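Local atomic coordinates of beta-n-acetylhexosaminidase (Streptococcus pneumoniae, PDB entry 4AZI), a protein that hydrolyses terminal non-reducing beta-linked N-acetylhexosamine residues from glycans, as a family 20 glycoside hydrolase exo-beta-D-N-acetylglucosaminidase module of the pneumococcal enzyme StrH. Residues P262-L265 with A266-Y270; T312-P315 with E316-P320; A75-E78 with G79-Y83; A359-N362 with A363-E366; W194-L197 with K198-L202. The protein carries 2 engineered substitutions. All coordinates share one frame; numbering follows the deposited sequence.

Contact 1: residues P262-L265 with A266-Y270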
loop_
_atom_site.group_PDB
_atom_site.type_symbol
_atom_site.label_atom_id
_atom_site.label_comp_id
_atom_site.label_asym_id
_atom_site.label_seq_id
_atom_site.Cartn_x
_atom_site.Cartn_y
_atom_site.Cartn_z
ATOM N N PRO A 262 -19.235 3.869 1.408
ATOM C CA PRO A 262 -18.716 3.978 0.045
ATOM C C PRO A 262 -19.703 4.721 -0.850
ATOM O O PRO A 262 -19.275 5.490 -1.717
ATOM C CB PRO A 262 -18.564 2.519 -0.413
ATOM C CG PRO A 262 -18.645 1.700 0.815
ATOM C CD PRO A 262 -19.458 2.467 1.804
ATOM N N GLN A 263 -21.005 4.494 -0.637
ATOM C CA GLN A 263 -22.052 5.243 -1.352
ATOM C C GLN A 263 -21.856 6.754 -1.171
ATOM O O GLN A 263 -21.854 7.513 -2.150
ATOM C CB GLN A 263 -23.460 4.862 -0.870
ATOM C CG GLN A 263 -23.928 3.456 -1.220
ATOM C CD GLN A 263 -23.816 2.487 -0.049
ATOM O OE1 GLN A 263 -22.885 2.566 0.748
ATOM N NE2 GLN A 263 -24.779 1.578 0.063
ATOM N N TYR A 264 -21.698 7.185 0.082
ATOM C CA TYR A 264 -21.514 8.602 0.384
ATOM C C TYR A 264 -20.261 9.205 -0.265
ATOM O O TYR A 264 -20.323 10.295 -0.830
ATOM C CB TYR A 264 -21.502 8.876 1.893
ATOM C CG TYR A 264 -21.545 10.359 2.195
ATOM C CD1 TYR A 264 -22.759 11.039 2.247
ATOM C CD2 TYR A 264 -20.373 11.090 2.384
ATOM C CE1 TYR A 264 -22.811 12.398 2.508
ATOM C CE2 TYR A 264 -20.411 12.449 2.649
ATOM C CZ TYR A 264 -21.634 13.098 2.699
ATOM O OH TYR A 264 -21.695 14.440 2.953
ATOM N N LEU A 265 -19.131 8.515 -0.153
ATOM C CA LEU A 265 -17.883 8.981 -0.775
ATOM C C LEU A 265 -17.945 9.011 -2.302
ATOM O O LEU A 265 -17.466 9.965 -2.907
ATOM C CB LEU A 265 -16.675 8.175 -0.287
ATOM C CG LEU A 265 -16.338 8.266 1.204
ATOM C CD1 LEU A 265 -15.172 7.330 1.520
ATOM C CD2 LEU A 265 -16.012 9.695 1.596
ATOM N N ALA A 266 -18.557 7.998 -2.919
ATOM C CA ALA A 266 -18.793 8.008 -4.371
ATOM C C ALA A 266 -19.573 9.246 -4.794
ATOM O O ALA A 266 -19.247 9.883 -5.815
ATOM C CB ALA A 266 -19.519 6.746 -4.815
ATOM N N SER A 267 -20.583 9.591 -3.984
ATOM C CA SER A 267 -21.427 10.761 -4.208
ATOM C C SER A 267 -20.614 12.067 -4.217
ATOM O O SER A 267 -20.953 13.009 -4.932
ATOM C CB SER A 267 -22.581 10.809 -3.184
ATOM O OG SER A 267 -22.173 11.315 -1.920
ATOM N N LYS A 268 -19.521 12.094 -3.455
ATOM C CA LYS A 268 -18.600 13.237 -3.411
ATOM C C LYS A 268 -17.562 13.239 -4.535
ATOM O O LYS A 268 -16.667 14.091 -4.545
ATOM C CB LYS A 268 -17.865 13.283 -2.061
ATOM C CG LYS A 268 -18.727 13.666 -0.871
ATOM C CD LYS A 268 -19.075 15.145 -0.889
ATOM C CE LYS A 268 -19.910 15.503 0.320
ATOM N NZ LYS A 268 -20.522 16.848 0.161
ATOM N N GLY A 269 -17.670 12.278 -5.451
ATOM C CA GLY A 269 -16.772 12.162 -6.604
ATOM C C GLY A 269 -15.569 11.233 -6.444
ATOM O O GLY A 269 -14.737 11.147 -7.333
ATOM N N TYR A 270 -15.466 10.533 -5.324
ATOM C CA TYR A 270 -14.255 9.740 -5.060
ATOM C C TYR A 270 -14.159 8.458 -5.883
ATOM O O TYR A 270 -15.175 7.878 -6.258
ATOM C CB TYR A 270 -14.135 9.411 -3.575
ATOM C CG TYR A 270 -13.700 10.580 -2.730
ATOM C CD1 TYR A 270 -12.423 11.103 -2.859
ATOM C CD2 TYR A 270 -14.564 11.166 -1.804
ATOM C CE1 TYR A 270 -11.998 12.160 -2.087
ATOM C CE2 TYR A 270 -14.151 12.242 -1.029
ATOM C CZ TYR A 270 -12.858 12.731 -1.180
ATOM O OH TYR A 270 -12.405 13.789 -0.437
#
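Ala266 N bonds to Pro262 O at 2.9 Å and Ser267 N to Gln263 O at 3.0 Å, the i to i+4 bonds of the short helix 262-267. The helix ends in a Schellman motif. Gly269 takes positive phi (94°), and Tyr270 N reaches back to Leu265 O at 3.2 Å. The second bond, from Gly269 N to Ala266 O, lies inside 266-270. This helix lies between strands 246-249 and 271-282 in one beta-alpha-beta unit of the TIM barrel, and the cap turns the chain into the second strand. Tyr264 and Lys268 run side by side. The lysine chain bends at chi2 (-73°), which sets CE 3.4 Å from Tyr264 OH. Lys268 NZ goes on to a salt bridge with Asp237. At the cap, Leu265 CB and CD2 both meet Tyr270 CD2, CB at 4.0 Å. The edge of the same ring approaches Leu265 O. Tyr270 OH bonds to Asp242 O, and Leu265 also packs on Tyr249 and Phe272 of the flanking strands.

Contact 2: residues T312-P315 with E316-P320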
loop_
_atom_site.group_PDB
_atom_site.type_symbol
_atom_site.label_atom_id
_atom_site.label_comp_id
_atom_site.label_asym_id
_atom_site.label_seq_id
_atom_site.Cartn_x
_atom_site.Cartn_y
_atom_site.Cartn_z
ATOM N N THR A 312 -21.072 -3.243 1.423
ATOM C CA THR A 312 -22.000 -3.257 0.292
ATOM C C THR A 312 -22.167 -4.653 -0.288
ATOM O O THR A 312 -21.272 -5.503 -0.182
ATOM C CB THR A 312 -21.577 -2.310 -0.863
ATOM O OG1 THR A 312 -20.371 -2.797 -1.472
ATOM C CG2 THR A 312 -21.384 -0.877 -0.375
ATOM N N LYS A 313 -23.321 -4.871 -0.913
ATOM C CA LYS A 313 -23.647 -6.141 -1.550
ATOM C C LYS A 313 -23.595 -5.969 -3.071
ATOM O O LYS A 313 -24.441 -5.283 -3.662
ATOM C CB LYS A 313 -25.029 -6.617 -1.089
ATOM C CG LYS A 313 -25.496 -7.938 -1.676
ATOM C CD LYS A 313 -26.854 -8.325 -1.099
ATOM C CE LYS A 313 -27.425 -9.569 -1.761
ATOM N NZ LYS A 313 -26.472 -10.707 -1.645
ATOM N N TYR A 314 -22.579 -6.574 -3.685
ATOM C CA TYR A 314 -22.366 -6.497 -5.127
ATOM C C TYR A 314 -23.116 -7.644 -5.814
ATOM O O TYR A 314 -23.079 -8.772 -5.321
ATOM C CB TYR A 314 -20.865 -6.581 -5.429
ATOM C CG TYR A 314 -20.503 -6.448 -6.892
ATOM C CD1 TYR A 314 -20.319 -5.195 -7.473
ATOM C CD2 TYR A 314 -20.327 -7.583 -7.695
ATOM C CE1 TYR A 314 -19.992 -5.067 -8.819
ATOM C CE2 TYR A 314 -19.986 -7.467 -9.040
ATOM C CZ TYR A 314 -19.818 -6.210 -9.594
ATOM O OH TYR A 314 -19.486 -6.090 -10.927
ATOM N N PRO A 315 -23.772 -7.376 -6.965
ATOM C CA PRO A 315 -23.797 -6.145 -7.748
ATOM C C PRO A 315 -24.945 -5.177 -7.453
ATOM O O PRO A 315 -25.043 -4.166 -8.136
ATOM C CB PRO A 315 -23.932 -6.664 -9.182
ATOM C CG PRO A 315 -24.728 -7.924 -9.041
ATOM C CD PRO A 315 -24.534 -8.447 -7.638
ATOM N N GLU A 316 -25.793 -5.470 -6.468
ATOM C CA GLU A 316 -26.879 -4.548 -6.076
ATOM C C GLU A 316 -26.373 -3.116 -5.872
ATOM O O GLU A 316 -27.009 -2.152 -6.301
ATOM C CB GLU A 316 -27.612 -5.043 -4.818
ATOM C CG GLU A 316 -28.707 -4.105 -4.304
ATOM C CD GLU A 316 -29.888 -3.952 -5.256
ATOM O OE1 GLU A 316 -30.260 -4.931 -5.940
ATOM O OE2 GLU A 316 -30.463 -2.843 -5.322
ATOM N N VAL A 317 -25.235 -2.999 -5.192
ATOM C CA VAL A 317 -24.467 -1.760 -5.129
ATOM C C VAL A 317 -23.266 -1.998 -6.040
ATOM O O VAL A 317 -22.521 -2.985 -5.872
ATOM C CB VAL A 317 -24.007 -1.431 -3.686
ATOM C CG1 VAL A 317 -23.017 -0.275 -3.677
ATOM C CG2 VAL A 317 -25.201 -1.109 -2.795
ATOM N N ASP A 318 -23.110 -1.120 -7.028
ATOM C CA ASP A 318 -22.048 -1.244 -8.014
ATOM C C ASP A 318 -21.406 0.128 -8.181
ATOM O O ASP A 318 -21.947 1.011 -8.854
ATOM C CB ASP A 318 -22.590 -1.804 -9.346
ATOM C CG ASP A 318 -21.490 -2.032 -10.393
ATOM O OD1 ASP A 318 -20.316 -1.677 -10.135
ATOM O OD2 ASP A 318 -21.798 -2.565 -11.482
ATOM N N LEU A 319 -20.260 0.287 -7.532
ATOM C CA LEU A 319 -19.530 1.541 -7.487
ATOM C C LEU A 319 -18.181 1.412 -8.192
ATOM O O LEU A 319 -17.498 0.398 -8.033
ATOM C CB LEU A 319 -19.335 1.984 -6.029
ATOM C CG LEU A 319 -20.593 2.281 -5.199
ATOM C CD1 LEU A 319 -20.278 2.373 -3.713
ATOM C CD2 LEU A 319 -21.266 3.565 -5.670
ATOM N N PRO A 320 -17.790 2.437 -8.970
ATOM C CA PRO A 320 -16.517 2.407 -9.692
ATOM C C PRO A 320 -15.308 2.216 -8.787
ATOM O O PRO A 320 -15.101 2.958 -7.823
ATOM C CB PRO A 320 -16.474 3.774 -10.387
ATOM C CG PRO A 320 -17.914 4.095 -10.612
ATOM C CD PRO A 320 -18.615 3.594 -9.380
HETATM O O HOH W 1 -20.370 -3.403 -4.137
#
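The first torsions of Thr312 and Val317 point two methyls at each other once the turn has brought the residues close, and Thr312 CG2 meets Val317 CG1 at 3.7 Å. Thr312 puts CG2 opposite its carbonyl carbon and OG1 between the backbone N and the carbonyl carbon (chi1 67°). Val317 holds CG1 anti to its own N. The two side chains cross at about a right angle. Thr312 OG1 accepts from a water at 2.7 Å, and the same water donates to Val317 O at 2.8 Å. Thr312 OG1 is also bonded to Leu309 O. A single direct backbone bond spans the turn: Val317 N to Lys313 O, 2.9 Å and nearly straight at 173°. The peptide bond before Pro315 is cis. Pro315 CB lies over the centre of the Tyr314 ring, 3.9 Å above its plane, in CH-pi type packing. Asp318 lies alongside Tyr314. Its OD1 comes to the ring edge, 3.7 Å from Tyr314 CE1, with the carboxylate and ring planes 73° apart. Val317 O makes a CA-H...O contact with Tyr314 CA at 3.6 Å. Beyond the turn, Thr312 and Leu319 touch helix 262-267. Residues 313-316 form a type VIa cis-proline turn, on the surface of the loop that leads from helix 294-303 to the eighth barrel strand, 321-329.

Contact 3: residues A75-E78 with G79-Y83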
loop_
_atom_site.group_PDB
_atom_site.type_symbol
_atom_site.label_atom_id
_atom_site.label_comp_id
_atom_site.label_asym_id
_atom_site.label_seq_id
_atom_site.Cartn_x
_atom_site.Cartn_y
_atom_site.Cartn_z
ATOM N N ALA A 75 17.995 9.145 14.776
ATOM C CA ALA A 75 16.724 9.321 15.464
ATOM C C ALA A 75 15.661 8.318 14.996
ATOM O O ALA A 75 14.993 7.687 15.820
ATOM C CB ALA A 75 16.230 10.750 15.286
ATOM N N ILE A 76 15.514 8.185 13.675
ATOM C CA ILE A 76 14.554 7.264 13.065
ATOM C C ILE A 76 14.868 5.804 13.411
ATOM O O ILE A 76 13.974 5.046 13.781
ATOM C CB ILE A 76 14.479 7.454 11.534
ATOM C CG1 ILE A 76 13.812 8.795 11.207
ATOM C CG2 ILE A 76 13.721 6.297 10.885
ATOM C CD1 ILE A 76 13.845 9.153 9.735
ATOM N N ILE A 77 16.135 5.419 13.296
ATOM C CA ILE A 77 16.544 4.080 13.708
ATOM C C ILE A 77 16.122 3.831 15.165
ATOM O O ILE A 77 15.501 2.808 15.468
ATOM C CB ILE A 77 18.045 3.816 13.455
ATOM C CG1 ILE A 77 18.303 3.742 11.945
ATOM C CG2 ILE A 77 18.479 2.513 14.116
ATOM C CD1 ILE A 77 19.755 3.868 11.524
ATOM N N GLU A 78 16.418 4.785 16.045
ATOM C CA GLU A 78 15.976 4.711 17.445
ATOM C C GLU A 78 14.458 4.626 17.625
ATOM O O GLU A 78 13.975 3.824 18.419
ATOM C CB GLU A 78 16.560 5.863 18.263
ATOM C CG GLU A 78 17.974 5.574 18.750
ATOM C CD GLU A 78 18.825 6.821 18.906
ATOM O OE1 GLU A 78 18.280 7.949 18.832
ATOM O OE2 GLU A 78 20.052 6.668 19.083
ATOM N N GLY A 79 13.708 5.454 16.903
ATOM C CA GLY A 79 12.242 5.360 16.924
ATOM C C GLY A 79 11.747 3.983 16.475
ATOM O O GLY A 79 10.842 3.395 17.081
ATOM N N THR A 80 12.361 3.457 15.421
ATOM C CA THR A 80 11.923 2.190 14.847
ATOM C C THR A 80 12.230 1.007 15.771
ATOM O O THR A 80 11.369 0.149 15.994
ATOM C CB THR A 80 12.466 2.013 13.412
ATOM O OG1 THR A 80 11.847 2.993 12.571
ATOM C CG2 THR A 80 12.171 0.619 12.866
ATOM N N LYS A 81 13.439 0.985 16.330
ATOM C CA LYS A 81 13.803 -0.007 17.352
ATOM C C LYS A 81 12.939 0.091 18.620
ATOM O O LYS A 81 12.666 -0.926 19.255
ATOM C CB LYS A 81 15.292 0.089 17.697
ATOM C CG LYS A 81 16.205 -0.282 16.539
ATOM C CD LYS A 81 17.635 -0.512 16.992
ATOM C CE LYS A 81 18.380 -1.331 15.950
ATOM N NZ LYS A 81 19.824 -1.445 16.277
ATOM N N ALA A 82 12.499 1.304 18.966
ATOM C CA ALA A 82 11.616 1.528 20.125
ATOM C C ALA A 82 10.206 0.987 19.904
ATOM O O ALA A 82 9.515 0.614 20.862
ATOM C CB ALA A 82 11.553 3.008 20.475
ATOM N N TYR A 83 9.761 0.985 18.651
ATOM C CA TYR A 83 8.504 0.322 18.330
ATOM C C TYR A 83 8.713 -1.194 18.338
ATOM O O TYR A 83 7.999 -1.920 19.037
ATOM C CB TYR A 83 7.887 0.804 17.003
ATOM C CG TYR A 83 6.858 -0.177 16.511
ATOM C CD1 TYR A 83 5.624 -0.308 17.164
ATOM C CD2 TYR A 83 7.146 -1.037 15.448
ATOM C CE1 TYR A 83 4.693 -1.248 16.749
ATOM C CE2 TYR A 83 6.219 -1.981 15.023
ATOM C CZ TYR A 83 4.998 -2.078 15.676
ATOM O OH TYR A 83 4.084 -3.016 15.260
#
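Four backbone hydrogen bonds of the i to i+4 kind join 75-78 to 79-83. Gly79 N bonds to Ala75 O at 2.8 Å, Thr80 N to Ile76 O at 2.8 Å, Lys81 N to Ile77 O at 2.9 Å and Ala82 N to Glu78 O at 3.0 Å. The Lys81 bond is the straightest, at 175°. Side-chain contacts with carbonyl oxygens come next. Thr80 carries OG1 beside its backbone N (chi1 -67°), and this puts OG1 3.2 Å from Ile76 O. The hydroxyl has its hydrogen bond elsewhere, with Leu51 O. Lys81 CG lies 3.3 Å from Ile77 O. Apolar contact is slight: Ile77 CG2 comes 4.3 Å from Lys81 CD. Glu78 OE2 forms a salt bridge with Lys74 NZ, one turn earlier. Ala75 and Thr80 pack on helix 122-130. The arrangement is a regular stretch of alpha-helix, here near the C-terminal end of helix 69-83 in the TIM-barrel module.

Contact 4: residues A359-N362 with A363-E366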
loop_
_atom_site.group_PDB
_atom_site.type_symbol
_atom_site.label_atom_id
_atom_site.label_comp_id
_atom_site.label_asym_id
_atom_site.label_seq_id
_atom_site.Cartn_x
_atom_site.Cartn_y
_atom_site.Cartn_z
ATOM N N ALA A 359 -2.281 -13.666 -17.397
ATOM C CA ALA A 359 -1.542 -14.917 -17.548
ATOM C C ALA A 359 -0.096 -14.702 -17.088
ATOM O O ALA A 359 0.331 -13.567 -16.862
ATOM C CB ALA A 359 -1.587 -15.372 -18.999
ATOM N N ASN A 360 0.650 -15.790 -16.930
ATOM C CA ASN A 360 2.041 -15.715 -16.502
ATOM C C ASN A 360 2.968 -15.535 -17.698
ATOM O O ASN A 360 3.127 -16.447 -18.516
ATOM C CB ASN A 360 2.421 -16.961 -15.693
ATOM C CG ASN A 360 3.858 -16.940 -15.201
ATOM O OD1 ASN A 360 4.616 -15.992 -15.436
ATOM N ND2 ASN A 360 4.243 -18.000 -14.506
ATOM N N TYR A 361 3.588 -14.362 -17.768
ATOM C CA TYR A 361 4.419 -13.966 -18.903
ATOM C C TYR A 361 5.916 -14.143 -18.678
ATOM O O TYR A 361 6.723 -13.685 -19.492
ATOM C CB TYR A 361 4.096 -12.517 -19.309
ATOM C CG TYR A 361 2.870 -12.447 -20.183
ATOM C CD1 TYR A 361 2.972 -12.616 -21.562
ATOM C CD2 TYR A 361 1.603 -12.247 -19.631
ATOM C CE1 TYR A 361 1.853 -12.577 -22.373
ATOM C CE2 TYR A 361 0.476 -12.206 -20.432
ATOM C CZ TYR A 361 0.611 -12.377 -21.803
ATOM O OH TYR A 361 -0.499 -12.345 -22.607
ATOM N N ASN A 362 6.288 -14.819 -17.591
ATOM C CA ASN A 362 7.704 -14.982 -17.246
ATOM C C ASN A 362 8.482 -15.888 -18.192
ATOM O O ASN A 362 9.588 -15.538 -18.605
ATOM C CB ASN A 362 7.884 -15.418 -15.793
ATOM C CG ASN A 362 7.752 -14.262 -14.821
ATOM O OD1 ASN A 362 8.548 -13.311 -14.843
ATOM N ND2 ASN A 362 6.740 -14.332 -13.962
ATOM N N ALA A 363 7.906 -17.038 -18.535
ATOM C CA ALA A 363 8.512 -17.941 -19.522
ATOM C C ALA A 363 8.744 -17.232 -20.860
ATOM O O ALA A 363 9.792 -17.413 -21.487
ATOM C CB ALA A 363 7.672 -19.198 -19.706
ATOM N N LEU A 364 7.774 -16.415 -21.278
ATOM C CA LEU A 364 7.911 -15.596 -22.483
ATOM C C LEU A 364 9.130 -14.671 -22.428
ATOM O O LEU A 364 9.908 -14.626 -23.383
ATOM C CB LEU A 364 6.629 -14.797 -22.782
ATOM C CG LEU A 364 6.639 -13.907 -24.036
ATOM C CD1 LEU A 364 7.061 -14.692 -25.272
ATOM C CD2 LEU A 364 5.290 -13.252 -24.282
ATOM N N ARG A 365 9.296 -13.945 -21.323
ATOM C CA ARG A 365 10.433 -13.032 -21.170
ATOM C C ARG A 365 11.783 -13.759 -21.193
ATOM O O ARG A 365 12.786 -13.196 -21.650
ATOM C CB ARG A 365 10.302 -12.177 -19.903
ATOM C CG ARG A 365 9.336 -11.009 -20.042
ATOM C CD ARG A 365 9.366 -10.097 -18.824
ATOM N NE ARG A 365 8.657 -10.662 -17.674
ATOM C CZ ARG A 365 7.351 -10.526 -17.454
ATOM N NH1 ARG A 365 6.589 -9.849 -18.308
ATOM N NH2 ARG A 365 6.801 -11.070 -16.378
ATOM N N GLU A 366 11.790 -14.998 -20.693
ATOM C CA GLU A 366 12.974 -15.861 -20.696
ATOM C C GLU A 366 13.325 -16.356 -22.098
ATOM O O GLU A 366 14.506 -16.427 -22.458
ATOM C CB GLU A 366 12.781 -17.058 -19.758
ATOM C CG GLU A 366 12.848 -16.717 -18.277
ATOM C CD GLU A 366 12.394 -17.859 -17.377
ATOM O OE1 GLU A 366 12.143 -18.975 -17.883
ATOM O OE2 GLU A 366 12.281 -17.638 -16.153
HETATM O O HOH W 2 5.151 -17.017 -20.471
HETATM O O HOH W 3 5.536 -17.990 -17.713
#
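Two waters join Asn360 O to the first turn of the helix. One donates to Asn360 O and accepts from Leu364 N at 2.8 Å; the other donates to the same oxygen and accepts from Ala363 N at 2.7 Å. They serve N-H groups that the start of a helix cannot pair within itself. Tyr361 holds the N-cap position. Asn360 OD1 accepts from Asn362 N at 3.0 Å, which makes an Asx turn, and also from Asn362 ND2. The two donors arrive from opposite faces of the carboxamide plane. The helical bonds start with Arg365 N to Tyr361 O at 3.2 Å and Glu366 N to Asn362 O at 3.1 Å. Arg365 bends at chi3 (-76°), so its guanidinium folds back over the helix start. Tyr361 O then lies over the centre of one guanidinium face, 3.8 Å above it. Arg365 NH2 makes a weak bond to Asn362 OD1 at 3.2 Å, with the amide and guanidinium planes 88° apart. Asn362 OD1 also accepts from Lys107. Leu364 CD2 meets the Tyr361 ring at its edge, 3.6 Å from Tyr361 CD1. Tyr361 OH bonds to Asn394 O. Tyr361 and Leu364 pack on helix 402-414, whereas Asn362 and Arg365 touch helix 24-37, so the start of helix 362-368 contacts both.

Contact 5: residues W194-L197 with K198-L202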
loop_
_atom_site.group_PDB
_atom_site.type_symbol
_atom_site.label_atom_id
_atom_site.label_comp_id
_atom_site.label_asym_id
_atom_site.label_seq_id
_atom_site.Cartn_x
_atom_site.Cartn_y
_atom_site.Cartn_z
ATOM N N TRP A 194 -11.881 9.664 15.582
ATOM C CA TRP A 194 -12.638 10.692 14.849
ATOM C C TRP A 194 -13.654 11.389 15.706
ATOM O O TRP A 194 -13.827 12.617 15.619
ATOM C CB TRP A 194 -13.271 10.091 13.589
ATOM C CG TRP A 194 -12.255 9.260 12.845
ATOM C CD1 TRP A 194 -12.204 7.874 12.719
ATOM C CD2 TRP A 194 -11.042 9.743 12.195
ATOM N NE1 TRP A 194 -11.083 7.484 12.017
ATOM C CE2 TRP A 194 -10.350 8.556 11.672
ATOM C CE3 TRP A 194 -10.492 10.997 11.973
ATOM C CZ2 TRP A 194 -9.166 8.651 10.967
ATOM C CZ3 TRP A 194 -9.291 11.077 11.258
ATOM C CH2 TRP A 194 -8.644 9.928 10.777
ATOM N N TYR A 195 -14.337 10.616 16.543
ATOM C CA TYR A 195 -15.223 11.166 17.556
ATOM C C TYR A 195 -14.463 12.149 18.469
ATOM O O TYR A 195 -14.967 13.224 18.763
ATOM C CB TYR A 195 -15.904 10.038 18.347
ATOM C CG TYR A 195 -16.904 10.511 19.385
ATOM C CD1 TYR A 195 -18.058 11.203 19.014
ATOM C CD2 TYR A 195 -16.695 10.255 20.736
ATOM C CE1 TYR A 195 -18.974 11.637 19.970
ATOM C CE2 TYR A 195 -17.598 10.686 21.695
ATOM C CZ TYR A 195 -18.730 11.381 21.308
ATOM O OH TYR A 195 -19.615 11.794 22.269
ATOM N N TYR A 196 -13.239 11.810 18.869
ATOM C CA TYR A 196 -12.435 12.701 19.733
ATOM C C TYR A 196 -11.993 13.987 19.030
ATOM O O TYR A 196 -12.049 15.069 19.625
ATOM C CB TYR A 196 -11.222 11.981 20.317
ATOM C CG TYR A 196 -11.504 11.135 21.540
ATOM C CD1 TYR A 196 -12.364 10.034 21.476
ATOM C CD2 TYR A 196 -10.881 11.411 22.756
ATOM C CE1 TYR A 196 -12.608 9.249 22.595
ATOM C CE2 TYR A 196 -11.111 10.621 23.877
ATOM C CZ TYR A 196 -11.975 9.546 23.789
ATOM O OH TYR A 196 -12.212 8.758 24.892
ATOM N N LEU A 197 -11.577 13.873 17.766
ATOM C CA LEU A 197 -11.278 15.048 16.951
ATOM C C LEU A 197 -12.457 16.019 16.864
ATOM O O LEU A 197 -12.279 17.217 17.084
ATOM C CB LEU A 197 -10.828 14.655 15.538
ATOM C CG LEU A 197 -9.403 14.127 15.335
ATOM C CD1 LEU A 197 -9.223 13.785 13.868
ATOM C CD2 LEU A 197 -8.357 15.146 15.771
ATOM N N LYS A 198 -13.652 15.512 16.560
ATOM C CA LYS A 198 -14.831 16.382 16.428
ATOM C C LYS A 198 -15.188 17.047 17.758
ATOM O O LYS A 198 -15.479 18.252 17.805
ATOM C CB LYS A 198 -16.035 15.623 15.837
ATOM C CG LYS A 198 -15.859 15.291 14.359
ATOM C CD LYS A 198 -17.162 14.887 13.676
ATOM C CE LYS A 198 -16.979 14.908 12.162
ATOM N NZ LYS A 198 -18.062 14.242 11.369
ATOM N N TRP A 199 -15.137 16.252 18.824
ATOM C CA TRP A 199 -15.376 16.705 20.194
ATOM C C TRP A 199 -14.493 17.861 20.558
ATOM O O TRP A 199 -14.946 18.829 21.163
ATOM C CB TRP A 199 -15.133 15.554 21.166
ATOM C CG TRP A 199 -15.445 15.879 22.608
ATOM C CD1 TRP A 199 -14.633 16.537 23.530
ATOM C CD2 TRP A 199 -16.673 15.564 23.341
ATOM N NE1 TRP A 199 -15.261 16.645 24.744
ATOM C CE2 TRP A 199 -16.487 16.084 24.699
ATOM C CE3 TRP A 199 -17.867 14.925 23.020
ATOM C CZ2 TRP A 199 -17.461 15.958 25.675
ATOM C CZ3 TRP A 199 -18.847 14.807 24.016
ATOM C CH2 TRP A 199 -18.644 15.311 25.311
ATOM N N TYR A 200 -13.216 17.767 20.196
ATOM C CA TYR A 200 -12.266 18.831 20.511
ATOM C C TYR A 200 -12.159 19.906 19.428
ATOM O O TYR A 200 -11.283 20.772 19.495
ATOM C CB TYR A 200 -10.898 18.240 20.874
ATOM C CG TYR A 200 -10.905 17.604 22.243
ATOM C CD1 TYR A 200 -10.926 18.393 23.399
ATOM C CD2 TYR A 200 -10.918 16.219 22.390
ATOM C CE1 TYR A 200 -10.951 17.815 24.659
ATOM C CE2 TYR A 200 -10.941 15.629 23.645
ATOM C CZ TYR A 200 -10.955 16.429 24.775
ATOM O OH TYR A 200 -10.975 15.840 26.021
ATOM N N GLN A 201 -13.088 19.863 18.469
ATOM C CA GLN A 201 -13.072 20.710 17.275
ATOM C C GLN A 201 -11.705 20.715 16.559
ATOM O O GLN A 201 -11.220 21.758 16.108
ATOM C CB GLN A 201 -13.573 22.125 17.593
ATOM C CG GLN A 201 -15.035 22.181 18.011
ATOM C CD GLN A 201 -15.512 23.599 18.278
ATOM O OE1 GLN A 201 -15.135 24.534 17.573
ATOM N NE2 GLN A 201 -16.351 23.763 19.296
ATOM N N LEU A 202 -11.109 19.530 16.444
ATOM C CA LEU A 202 -9.831 19.348 15.741
ATOM C C LEU A 202 -9.931 18.587 14.394
ATOM O O LEU A 202 -8.909 18.371 13.731
ATOM C CB LEU A 202 -8.812 18.658 16.662
ATOM C CG LEU A 202 -8.312 19.400 17.911
ATOM C CD1 LEU A 202 -7.613 18.441 18.864
ATOM C CD2 LEU A 202 -7.370 20.526 17.517
#
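A Schellman motif ends helix 193-199, where the side chain of Trp194 is about 8 Å from the bound inhibitor. Gln201 is the C-prime residue with positive phi (49°). Leu202 N bonds back to Leu197 O at 2.7 Å, and Gln201 N bonds to Lys198 O. Leu197 CD2 packs on Leu202 CB at 3.7 Å, the two side chains crossing at about a right angle beside that bond. Before the cap, the helix is regular: Lys198 N bonds to Trp194 O, Trp199 N to Tyr195 O and Tyr200 N to Tyr196 O, each at 3.0 Å. Tyr195 and Trp199 both direct CG opposite their backbone N (chi1 -177° and -176°). They therefore run side by side, and Tyr195 OH touches Trp199 CZ3 at 3.6 Å. Trp199 CD1 also lies over the centre of the Tyr200 ring, 3.7 Å above its plane. The edge of the Tyr200 ring meets Tyr196 O, 3.2 Å from Tyr200 CD2. Tyr196 OH bonds to Asp141. On the buried side, Leu197 packs on Tyr203 and Phe206 of helix 203-219. Trp194 NE1 bonds to Tyr257 OH, and Tyr257 lines the inhibitor pocket. This is consistent with a second-shell position for Trp194. The arrangement is a helix C-terminus closed by an apolar contact across its Schellman cap.

How the contacts relate
Each contact is local, between adjoining segments, so none encloses or crosses another. From the N terminus, contact 3 comes first, on helix 69-83. Contact 5 ends helix 193-199, and contact 1 ends helix 262-267 before the seventh barrel strand. Contact 2 is a turn before the eighth strand. Contact 4 starts helix 362-368. Contacts 1 and 2 touch: Leu319 CD1 packs on Pro262 CB and Leu319 CD2 on Ala266 CB, both at 3.7 Å, joining the loop before strand 321-329 to helix 262-267. Contact 5 is about 9 Å from contact 1 at the nearest atoms. Contacts 3 and 4 stand apart, their centres 41 Å from each other.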